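Local coordinates for EmrA (Aquifex aeolicus, PDB 4TKO), which is the periplasmic adaptor of a major facilitator superfamily multidrug efflux pump and probably takes part in moving xenobiotics out across the cell envelope, at residues E57-T62 / K211-K216; K121-D126 / T149-L154; V229-F234 / A247-N252. All blocks are in the same frame, centred on the assembly; numbering follows the deposited sequence.

In the fold
A long helical hairpin rising from a beta-rich body shows how contacts far apart in sequence and in space build one elongated adaptor. After the first strands, the chain enters helix 54-68, where contact 1 closes a loop of 148 residues, most of them helical, by pairing 57-62 with 211-216 at the base of the hairpin. Within that excursion, contact 2 closes a far shorter loop of 22 residues toward the distal end, its centre about 94 Å from that of contact 1. Once the chain has returned, contact 3 follows in series: strands 228-233 and 246-251 pair in the beta body, on the other side of the chain's centre from contact 2.

Contact 1: residues E57-T62 / K211-K216; sequences ELEKRT and KTAEQK
Helices 57-62 and 211-216 run almost antiparallel, the axes of these short segments 166° apart in direction and approaching to 8.9 Å, with the CA atoms of K60 and A213 as the nearest pair across the interface. At that point the CB atoms of K60 and A213 meet at 3.8 Å, and the small alanine lets the two backbones lie close. The longer side chains then pass A213 on opposite sides. K60 has CG anti to its backbone N (chi1 171°) and stays extended to its tip, so the whole chain reaches across and places NZ 3.0 Å from OE2 of E214 in a salt bridge. E214 comes from the flank of its own helix and bends at chi2; the two chains cross obliquely, and the CE of K60 lies 3.4 Å from the CG of E214, so aliphatic contact accompanies the charge pairing. This is the base of the alpha-helical hairpin typical of membrane fusion proteins, in a region predicted to form a coiled coil; the helices join strands 47-51 and 221-223, which are neighbours in one sheet of the barrel-sandwich hybrid. On the other flank the polarity is reversed, the acid now coming from 57-62. E59, with CG also anti to its backbone N (chi1 179°), crosses the extended K216 at about a right angle. Its OE2 stands 3.8 Å from NZ of K216, a long salt bridge, while OE1 rests 3.8 Å from CD of the same lysine and 4.0 Å from the CB of A213. K60 also touches I217, and K216 reaches V27.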
# COMPACT_ATOMS: atom_id res chain seq x y z
N GLU A 57 18.55 8.36 3.26
CA GLU A 57 18.61 7.05 3.91
C GLU A 57 18.33 7.17 5.41
O GLU A 57 17.75 6.27 6.01
CB GLU A 57 19.95 6.39 3.67
CG GLU A 57 20.03 5.79 2.29
CD GLU A 57 21.39 5.18 1.98
OE1 GLU A 57 22.41 5.68 2.49
OE2 GLU A 57 21.42 4.18 1.21
N LEU A 58 18.75 8.27 6.00
CA LEU A 58 18.39 8.56 7.37
C LEU A 58 16.88 8.73 7.46
O LEU A 58 16.22 8.10 8.30
CB LEU A 58 19.10 9.82 7.88
CG LEU A 58 18.79 10.17 9.33
CD1 LEU A 58 19.53 9.25 10.30
CD2 LEU A 58 19.07 11.63 9.64
N GLU A 59 16.34 9.57 6.59
CA GLU A 59 14.91 9.83 6.53
C GLU A 59 14.11 8.54 6.47
O GLU A 59 13.08 8.41 7.12
CB GLU A 59 14.58 10.71 5.32
CG GLU A 59 13.11 11.03 5.14
CD GLU A 59 12.80 11.65 3.77
OE1 GLU A 59 12.99 10.96 2.74
OE2 GLU A 59 12.39 12.83 3.73
N LYS A 60 14.59 7.57 5.70
CA LYS A 60 13.91 6.30 5.58
C LYS A 60 14.00 5.53 6.89
O LYS A 60 13.03 4.95 7.36
CB LYS A 60 14.49 5.46 4.44
CG LYS A 60 13.97 4.03 4.40
CD LYS A 60 14.67 3.22 3.32
CE LYS A 60 14.40 1.73 3.47
NZ LYS A 60 15.37 0.88 2.71
N ARG A 61 15.18 5.53 7.49
CA ARG A 61 15.39 4.71 8.66
C ARG A 61 14.84 5.40 9.90
O ARG A 61 14.47 4.73 10.85
CB ARG A 61 16.87 4.38 8.81
CG ARG A 61 17.34 3.44 7.69
CD ARG A 61 18.83 3.14 7.79
NE ARG A 61 19.19 2.71 9.13
CZ ARG A 61 20.44 2.55 9.55
NH1 ARG A 61 21.44 2.77 8.71
NH2 ARG A 61 20.68 2.16 10.80
N THR A 62 14.75 6.72 9.87
CA THR A 62 13.98 7.43 10.89
C THR A 62 12.55 6.91 10.90
O THR A 62 11.89 6.87 11.93
CB THR A 62 13.97 8.96 10.64
OG1 THR A 62 15.24 9.52 10.99
CG2 THR A 62 12.89 9.65 11.47
N LYS A 211 8.04 3.49 1.28
CA LYS A 211 8.06 3.24 -0.15
C LYS A 211 8.51 4.46 -0.95
O LYS A 211 9.20 4.35 -1.96
CB LYS A 211 6.67 2.79 -0.61
CG LYS A 211 6.54 2.46 -2.08
CD LYS A 211 5.13 1.98 -2.40
CE LYS A 211 4.99 1.59 -3.86
NZ LYS A 211 3.61 1.10 -4.16
N THR A 212 8.11 5.63 -0.46
CA THR A 212 8.40 6.89 -1.10
C THR A 212 9.85 7.33 -0.82
O THR A 212 10.54 7.82 -1.72
CB THR A 212 7.42 7.97 -0.63
OG1 THR A 212 6.23 7.90 -1.44
CG2 THR A 212 8.02 9.35 -0.75
N ALA A 213 10.29 7.15 0.42
CA ALA A 213 11.68 7.38 0.78
C ALA A 213 12.64 6.48 -0.01
O ALA A 213 13.67 6.93 -0.49
CB ALA A 213 11.86 7.16 2.26
N GLU A 214 12.30 5.20 -0.16
CA GLU A 214 13.15 4.32 -0.95
C GLU A 214 13.23 4.81 -2.39
O GLU A 214 14.20 4.53 -3.09
CB GLU A 214 12.65 2.87 -0.91
CG GLU A 214 13.23 2.07 0.26
CD GLU A 214 12.26 1.01 0.81
OE1 GLU A 214 11.07 1.01 0.44
OE2 GLU A 214 12.71 0.17 1.63
N GLN A 215 12.21 5.55 -2.83
CA GLN A 215 12.26 6.10 -4.18
C GLN A 215 13.28 7.21 -4.23
O GLN A 215 14.13 7.23 -5.12
CB GLN A 215 10.90 6.61 -4.64
CG GLN A 215 10.27 5.72 -5.70
CD GLN A 215 11.19 5.49 -6.88
OE1 GLN A 215 11.83 6.42 -7.37
NE2 GLN A 215 11.26 4.24 -7.35
N LYS A 216 13.20 8.12 -3.27
CA LYS A 216 14.13 9.24 -3.23
C LYS A 216 15.57 8.71 -3.23
O LYS A 216 16.45 9.26 -3.89
CB LYS A 216 13.86 10.13 -2.01
CG LYS A 216 12.45 10.68 -1.96
CD LYS A 216 12.24 11.71 -0.86
CE LYS A 216 10.77 12.11 -0.80
NZ LYS A 216 10.34 12.62 0.55

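Contact 2: residues K121-D126 / T149-L154; sequences KLVKLD and TNLKVL
A single valine, V123, is turned so that its two methyls divide the work: at chi1 168° CG1 stands anti to the backbone N and CG2 anti to the carbonyl carbon, while L151 answers with its own CG anti to N (chi1 176°). The setting is the distal part of the antiparallel alpha-helical hairpin, within the predicted coiled coil, where helix 102-135 runs out to the short turn at the tip and helix 141-156 starts the return. In relatives of this family, the tip of such a hairpin faces the outer-membrane channel, and a similar role is plausible here. The axes of 121-126 and 149-154 cross at -155° and come no closer than 9.8 Å, with V123 and L151 opposite each other. These two side chains slide past one another in opposite directions, so that CG1 of V123 lies against the flank of the leucine, 3.5 Å from its CB and 3.6 Å from its CD1. The same CD1 reaches on to the CG of K124, at 4.1 Å, before that lysine bends at chi3 and carries its amine away from the interface. L154 extends the apolar seam one turn further along its helix, its CD2 4.1 Å from CG2 of V123, and touches K119 and I120, while L151 also rests on W127. None of the touching residues is fully buried, so the contact remains a surface seam. On its polar margin N150 comes obliquely toward the valine, its CG anti to the backbone N, and the amide ND2 approaches CG2 of V123 to 3.3 Å.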
# COMPACT_ATOMS: atom_id res chain seq x y z
N LYS A 121 -55.01 -32.96 45.03
CA LYS A 121 -56.31 -32.86 44.37
C LYS A 121 -57.24 -33.96 44.88
O LYS A 121 -58.41 -33.70 45.17
CB LYS A 121 -56.16 -32.95 42.85
CG LYS A 121 -56.48 -31.64 42.15
CD LYS A 121 -56.29 -31.74 40.64
CE LYS A 121 -54.85 -32.04 40.27
NZ LYS A 121 -54.67 -32.30 38.81
N LEU A 122 -56.71 -35.16 45.02
CA LEU A 122 -57.47 -36.32 45.48
C LEU A 122 -57.87 -36.19 46.94
O LEU A 122 -59.05 -36.25 47.27
CB LEU A 122 -56.67 -37.60 45.28
CG LEU A 122 -56.52 -38.00 43.81
CD1 LEU A 122 -55.88 -39.37 43.65
CD2 LEU A 122 -57.88 -37.92 43.10
N VAL A 123 -56.87 -36.04 47.81
CA VAL A 123 -57.10 -35.85 49.23
C VAL A 123 -58.03 -34.67 49.55
O VAL A 123 -58.72 -34.68 50.56
CB VAL A 123 -55.77 -35.67 49.99
CG1 VAL A 123 -56.03 -35.20 51.40
CG2 VAL A 123 -54.97 -36.96 50.01
N LYS A 124 -58.05 -33.64 48.70
CA LYS A 124 -59.00 -32.55 48.90
C LYS A 124 -60.43 -33.06 48.77
O LYS A 124 -61.30 -32.73 49.58
CB LYS A 124 -58.77 -31.39 47.93
CG LYS A 124 -57.99 -30.24 48.53
CD LYS A 124 -57.93 -29.06 47.57
CE LYS A 124 -59.33 -28.61 47.17
NZ LYS A 124 -59.27 -27.41 46.28
N LEU A 125 -60.66 -33.87 47.75
CA LEU A 125 -61.96 -34.50 47.57
C LEU A 125 -62.31 -35.43 48.75
O LEU A 125 -63.42 -35.38 49.26
CB LEU A 125 -62.00 -35.27 46.25
CG LEU A 125 -61.81 -34.35 45.05
CD1 LEU A 125 -62.09 -35.10 43.76
CD2 LEU A 125 -62.66 -33.08 45.15
N ASP A 126 -61.37 -36.26 49.17
CA ASP A 126 -61.62 -37.14 50.31
C ASP A 126 -62.02 -36.29 51.50
O ASP A 126 -63.00 -36.58 52.18
CB ASP A 126 -60.41 -38.01 50.65
CG ASP A 126 -60.27 -39.21 49.72
OD1 ASP A 126 -61.27 -39.59 49.07
OD2 ASP A 126 -59.16 -39.78 49.66
N THR A 149 -55.21 -34.39 58.53
CA THR A 149 -53.80 -34.16 58.83
C THR A 149 -52.92 -34.72 57.72
O THR A 149 -51.79 -34.26 57.53
CB THR A 149 -53.38 -34.77 60.18
OG1 THR A 149 -53.22 -36.19 60.06
CG2 THR A 149 -54.41 -34.39 61.28
N ASN A 150 -53.42 -35.69 56.96
CA ASN A 150 -52.71 -36.09 55.75
C ASN A 150 -52.67 -34.96 54.73
O ASN A 150 -51.68 -34.78 54.02
CB ASN A 150 -53.33 -37.33 55.11
CG ASN A 150 -52.71 -37.65 53.76
OD1 ASN A 150 -51.49 -37.55 53.58
ND2 ASN A 150 -53.54 -38.02 52.79
N LEU A 151 -53.75 -34.19 54.66
CA LEU A 151 -53.83 -33.08 53.73
C LEU A 151 -52.90 -31.96 54.18
O LEU A 151 -52.36 -31.22 53.36
CB LEU A 151 -55.26 -32.55 53.61
CG LEU A 151 -55.41 -31.31 52.71
CD1 LEU A 151 -55.30 -31.67 51.24
CD2 LEU A 151 -56.71 -30.56 52.98
N LYS A 152 -52.73 -31.84 55.49
CA LYS A 152 -51.87 -30.80 56.03
C LYS A 152 -50.42 -31.11 55.64
O LYS A 152 -49.69 -30.23 55.17
CB LYS A 152 -52.02 -30.70 57.55
CG LYS A 152 -53.20 -29.82 57.99
CD LYS A 152 -53.49 -30.00 59.48
CE LYS A 152 -54.28 -28.82 60.07
NZ LYS A 152 -55.57 -28.52 59.38
N VAL A 153 -50.02 -32.37 55.81
CA VAL A 153 -48.69 -32.81 55.41
C VAL A 153 -48.41 -32.47 53.95
O VAL A 153 -47.45 -31.76 53.65
CB VAL A 153 -48.52 -34.32 55.62
CG1 VAL A 153 -47.22 -34.81 54.99
CG2 VAL A 153 -48.58 -34.66 57.10
N LEU A 154 -49.24 -32.98 53.06
CA LEU A 154 -49.13 -32.69 51.63
C LEU A 154 -49.12 -31.18 51.34
O LEU A 154 -48.49 -30.73 50.39
CB LEU A 154 -50.27 -33.36 50.86
CG LEU A 154 -50.02 -34.74 50.23
CD1 LEU A 154 -49.50 -35.73 51.26
CD2 LEU A 154 -51.29 -35.27 49.57

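Contact 3: residues V229-F234 / A247-N252; sequences VVAKRF and AFALVN
A247 begins the 247-252 side of an antiparallel strand pairing in the beta body, one that is interrupted by a classic beta bulge and flanked by strands 7-24 and 41-42. Its carbonyl O accepts a hydrogen bond from the backbone N of F234 at 2.7 Å, nearly straight at 173° although the donor lies above the carbonyl plane. Next, F248 forms a non-hydrogen-bonded pair with R233. The arginine's aliphatic part runs alongside the phenyl, CD lying 3.5 Å from ring atom CE2, while its NE is engaged by a salt bridge to D37; from the ring's edge, CG1 of V230 touches CD2 at 3.7 Å. A249 then faces both A231 and K232, which defines the bulge. Its N donates to the O of K232 at 3.0 Å and its O accepts a hydrogen bond from the N of A231 at 2.7 Å, both with the donor above the carbonyl plane. A231, with phi and psi of -85° and -28°, takes up the extra residue. At L250 the regular register is restored opposite V230, and CD1 meets the valine CG2 at 4.0 Å on the face shared with F248. V251 finishes the pairing with two reciprocal backbone bonds to V229, in which both donors lie in the carbonyl planes. On the opposite face, where V251 also touches A17 and L20 of strand 7-24, its CG2 packs 3.4 Å from the CB of A231.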
# COMPACT_ATOMS: atom_id res chain seq x y z
N VAL A 229 24.29 10.29 -26.91
CA VAL A 229 25.64 10.75 -26.59
C VAL A 229 25.56 12.01 -25.74
O VAL A 229 24.67 12.85 -25.92
CB VAL A 229 26.49 11.01 -27.87
CG1 VAL A 229 26.26 9.89 -28.86
CG2 VAL A 229 26.11 12.29 -28.51
N VAL A 230 26.50 12.14 -24.81
CA VAL A 230 26.46 13.27 -23.88
C VAL A 230 26.94 14.52 -24.58
O VAL A 230 28.12 14.68 -24.88
CB VAL A 230 27.31 13.01 -22.64
CG1 VAL A 230 27.18 14.17 -21.70
CG2 VAL A 230 26.86 11.75 -21.97
N ALA A 231 25.99 15.41 -24.82
CA ALA A 231 26.22 16.64 -25.55
C ALA A 231 26.75 17.76 -24.67
O ALA A 231 27.45 18.65 -25.17
CB ALA A 231 24.92 17.08 -26.23
N LYS A 232 26.41 17.71 -23.38
CA LYS A 232 26.87 18.71 -22.41
C LYS A 232 26.86 18.11 -21.01
O LYS A 232 26.07 17.22 -20.70
CB LYS A 232 25.99 19.97 -22.44
CG LYS A 232 26.02 20.73 -23.77
CD LYS A 232 26.55 22.16 -23.62
CE LYS A 232 27.03 22.75 -24.96
NZ LYS A 232 28.46 22.35 -25.26
N ARG A 233 27.76 18.60 -20.16
CA ARG A 233 27.75 18.24 -18.75
C ARG A 233 27.78 19.49 -17.89
O ARG A 233 28.72 20.26 -17.94
CB ARG A 233 28.94 17.33 -18.40
CG ARG A 233 29.07 17.14 -16.90
CD ARG A 233 29.91 15.94 -16.54
NE ARG A 233 31.33 16.21 -16.74
CZ ARG A 233 32.10 16.86 -15.88
NH1 ARG A 233 31.59 17.30 -14.74
NH2 ARG A 233 33.38 17.07 -16.16
N PHE A 234 26.75 19.68 -17.09
CA PHE A 234 26.61 20.92 -16.35
C PHE A 234 27.10 20.80 -14.92
O PHE A 234 27.13 21.78 -14.20
CB PHE A 234 25.16 21.38 -16.33
CG PHE A 234 24.60 21.63 -17.69
CD1 PHE A 234 25.04 22.70 -18.44
CD2 PHE A 234 23.62 20.81 -18.21
CE1 PHE A 234 24.51 22.94 -19.69
CE2 PHE A 234 23.08 21.05 -19.45
CZ PHE A 234 23.52 22.11 -20.20
N ALA A 247 21.54 18.36 -15.56
CA ALA A 247 22.84 17.80 -15.24
C ALA A 247 23.63 17.47 -16.52
O ALA A 247 24.81 17.79 -16.62
CB ALA A 247 22.68 16.55 -14.37
N PHE A 248 22.97 16.81 -17.48
CA PHE A 248 23.55 16.56 -18.80
C PHE A 248 22.57 16.91 -19.89
O PHE A 248 21.36 17.05 -19.66
CB PHE A 248 23.96 15.09 -18.99
CG PHE A 248 24.87 14.57 -17.92
CD1 PHE A 248 24.36 14.19 -16.69
CD2 PHE A 248 26.23 14.43 -18.16
CE1 PHE A 248 25.20 13.70 -15.71
CE2 PHE A 248 27.07 13.95 -17.18
CZ PHE A 248 26.56 13.58 -15.96
N ALA A 249 23.10 17.02 -21.10
CA ALA A 249 22.27 16.98 -22.30
C ALA A 249 22.57 15.70 -23.09
O ALA A 249 23.72 15.35 -23.32
CB ALA A 249 22.51 18.20 -23.14
N LEU A 250 21.52 14.98 -23.47
CA LEU A 250 21.69 13.74 -24.22
C LEU A 250 21.12 13.88 -25.61
O LEU A 250 20.00 14.36 -25.78
CB LEU A 250 21.00 12.58 -23.51
CG LEU A 250 21.68 11.23 -23.73
CD1 LEU A 250 23.11 11.30 -23.25
CD2 LEU A 250 20.92 10.16 -22.99
N VAL A 251 21.90 13.47 -26.60
CA VAL A 251 21.50 13.58 -27.99
C VAL A 251 21.12 12.21 -28.53
O VAL A 251 21.86 11.23 -28.38
CB VAL A 251 22.62 14.19 -28.85
CG1 VAL A 251 22.29 14.08 -30.36
CG2 VAL A 251 22.86 15.62 -28.44
N ASN A 252 19.95 12.14 -29.14
CA ASN A 252 19.54 10.95 -29.83
C ASN A 252 20.28 10.93 -31.15
O ASN A 252 20.14 11.83 -31.97
CB ASN A 252 18.02 10.95 -30.02
CG ASN A 252 17.56 9.99 -31.09
OD1 ASN A 252 18.29 9.09 -31.51
ND2 ASN A 252 16.32 10.16 -31.52